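Local coordinates for putative N-acetylneuraminate lyase ([Ruminococcus] gnavus ATCC 29149, PDB 6RB7), which belongs to the dihydrodipicolinate synthetase family of (beta/alpha)8-barrel proteins and assembles from four chains, at residues A[90-95]-A[113-118]. Numbering follows the deposited sequence.
Sequences EDRKIV and VACNNT
Arg92 reaches from one helix of a (beta/alpha)8 barrel to the loop at Ala114, a worked example of how a single long side chain can tie a barrel helix to the loop that follows the next strand. Its helix, 89-103, leads into strand 108-112, and the loop 113-117 carries the chain on from that strand to helix 118-130. CB leaves the helix toward the loop, and CG lies anti to the carbonyl carbon of Arg92. On its way the side chain touches Cys84, Gln87 and Leu124 of helix 118-130. A bend at chi3 (71°) turns the chain so that the guanidinium group, reached through NE, faces Ala114 O, and here the contact is concentrated. CZ stands 3.4 Å from Ala114 O, which lies almost in the guanidinium plane, and the two terminal nitrogens close on that one oxygen like a fork. NH1 donates to Ala114 O at 3.0 Å and NH2 donates to the same atom at 2.9 Å. Neither bond is straight, with N-H...O angles of 142° and 144°, as expected when two donors of one group converge on a single acceptor. Both nitrogens approach from the same face of the carbonyl, above its plane. NH2 has a further acceptor in His112 O. With Ala114 O and His112 O both held, the guanidinium has two separate carbonyls to set its rotation, and its charge would be expected to polarise the Ala114 carbonyl. Further along the loop, Asn116 ND2 and Asn117 ND2 donate to Ile85 O and Tyr86 O of a second subunit, placing the contact close to a subunit interface. Beside the fork, Cys115 SG sits oblique to the guanidinium plane, 3.5 Å from Arg92 NH1.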
loop_
_atom_site.group_PDB
_atom_site.type_symbol
_atom_site.label_atom_id
_atom_site.label_comp_id
_atom_site.label_asym_id
_atom_site.label_seq_id
_atom_site.Cartn_x
_atom_site.Cartn_y
_atom_site.Cartn_z
ATOM N N GLU A 90 -17.978 27.192 12.350
ATOM C CA GLU A 90 -18.953 27.648 13.388
ATOM C C GLU A 90 -19.319 26.490 14.321
ATOM O O GLU A 90 -19.317 26.703 15.530
ATOM C CB GLU A 90 -20.165 28.262 12.695
ATOM C CG GLU A 90 -21.231 28.695 13.671
ATOM C CD GLU A 90 -20.970 30.023 14.374
ATOM O OE1 GLU A 90 -19.837 30.609 14.239
ATOM O OE2 GLU A 90 -21.928 30.507 15.034
ATOM N N ASP A 91 -19.571 25.288 13.788
ATOM C CA ASP A 91 -19.873 24.099 14.617
ATOM C C ASP A 91 -18.750 23.899 15.638
ATOM O O ASP A 91 -19.003 23.662 16.831
ATOM C CB ASP A 91 -19.976 22.850 13.740
ATOM C CG ASP A 91 -21.190 22.711 12.837
ATOM O OD1 ASP A 91 -22.230 23.381 13.141
ATOM O OD2 ASP A 91 -21.085 21.941 11.823
ATOM N N ARG A 92 -17.502 23.935 15.151
ATOM C CA ARG A 92 -16.337 23.619 16.000
ATOM C C ARG A 92 -16.138 24.711 17.058
ATOM O O ARG A 92 -15.696 24.389 18.194
ATOM C CB ARG A 92 -15.115 23.385 15.124
ATOM C CG ARG A 92 -15.274 22.080 14.352
ATOM C CD ARG A 92 -14.240 21.896 13.258
ATOM N NE ARG A 92 -12.908 21.635 13.745
ATOM C CZ ARG A 92 -11.898 21.240 12.964
ATOM N NH1 ARG A 92 -12.103 21.100 11.663
ATOM N NH2 ARG A 92 -10.718 20.981 13.516
ATOM N N LYS A 93 -16.419 25.959 16.733
ATOM C CA LYS A 93 -16.369 27.039 17.733
ATOM C C LYS A 93 -17.415 26.799 18.818
ATOM O O LYS A 93 -17.072 26.915 20.007
ATOM C CB LYS A 93 -16.626 28.386 17.071
ATOM C CG LYS A 93 -15.470 28.896 16.247
ATOM C CD LYS A 93 -15.781 30.262 15.664
ATOM C CE LYS A 93 -14.648 30.839 14.857
ATOM N NZ LYS A 93 -15.047 32.144 14.248
ATOM N N ILE A 94 -18.634 26.438 18.433
ATOM C CA ILE A 94 -19.719 26.180 19.409
ATOM C C ILE A 94 -19.310 25.023 20.334
ATOM O O ILE A 94 -19.460 25.130 21.559
ATOM C CB ILE A 94 -21.050 25.958 18.701
ATOM C CG1 ILE A 94 -21.476 27.282 18.025
ATOM C CG2 ILE A 94 -22.090 25.446 19.696
ATOM C CD1 ILE A 94 -22.600 27.125 17.074
ATOM N N VAL A 95 -18.737 23.952 19.781
ATOM C CA VAL A 95 -18.314 22.841 20.647
ATOM C C VAL A 95 -17.310 23.353 21.682
ATOM O O VAL A 95 -17.466 23.091 22.888
ATOM C CB VAL A 95 -17.727 21.673 19.821
ATOM C CG1 VAL A 95 -17.067 20.664 20.712
ATOM C CG2 VAL A 95 -18.796 21.041 18.936
ATOM N N VAL A 113 -7.603 21.798 15.558
ATOM C CA VAL A 113 -8.094 22.958 14.778
ATOM C C VAL A 113 -7.850 22.790 13.290
ATOM O O VAL A 113 -8.235 23.693 12.535
ATOM C CB VAL A 113 -7.462 24.247 15.314
ATOM C CG1 VAL A 113 -7.931 24.548 16.731
ATOM C CG2 VAL A 113 -5.953 24.274 15.159
ATOM N N ALA A 114 -7.301 21.675 12.836
ATOM C CA ALA A 114 -7.011 21.503 11.397
ATOM C C ALA A 114 -8.333 21.380 10.637
ATOM O O ALA A 114 -9.242 20.578 11.015
ATOM C CB ALA A 114 -6.125 20.307 11.163
ATOM N N CYS A 115 -8.381 22.089 9.526
ATOM C CA CYS A 115 -9.451 22.070 8.524
ATOM C C CYS A 115 -8.832 21.768 7.161
ATOM O O CYS A 115 -7.628 21.752 6.988
ATOM C CB CYS A 115 -10.133 23.429 8.431
ATOM S SG CYS A 115 -10.888 23.923 10.002
ATOM N N ASN A 116 -9.667 21.579 6.157
ATOM C CA ASN A 116 -9.150 21.257 4.813
ATOM C C ASN A 116 -8.192 22.383 4.351
ATOM O O ASN A 116 -7.140 22.085 3.792
ATOM C CB ASN A 116 -10.290 21.086 3.815
ATOM C CG ASN A 116 -11.082 19.807 3.942
ATOM O OD1 ASN A 116 -10.877 19.010 4.862
ATOM N ND2 ASN A 116 -11.892 19.563 2.918
ATOM N N ASN A 117 -8.594 23.646 4.536
ATOM C CA ASN A 117 -7.735 24.784 4.133
ATOM C C ASN A 117 -7.037 25.425 5.323
ATOM O O ASN A 117 -7.344 25.162 6.509
ATOM C CB ASN A 117 -8.486 25.755 3.235
ATOM C CG ASN A 117 -9.520 26.610 3.931
ATOM O OD1 ASN A 117 -9.386 26.900 5.126
ATOM N ND2 ASN A 117 -10.536 27.061 3.186
ATOM N N THR A 118 -6.019 26.209 5.009
ATOM C CA THR A 118 -5.196 26.840 6.070
ATOM C C THR A 118 -5.988 27.954 6.751
ATOM O O THR A 118 -5.923 28.054 7.973
ATOM C CB THR A 118 -3.885 27.346 5.473
ATOM O OG1 THR A 118 -3.228 26.253 4.832
ATOM C CG2 THR A 118 -2.997 27.982 6.503
#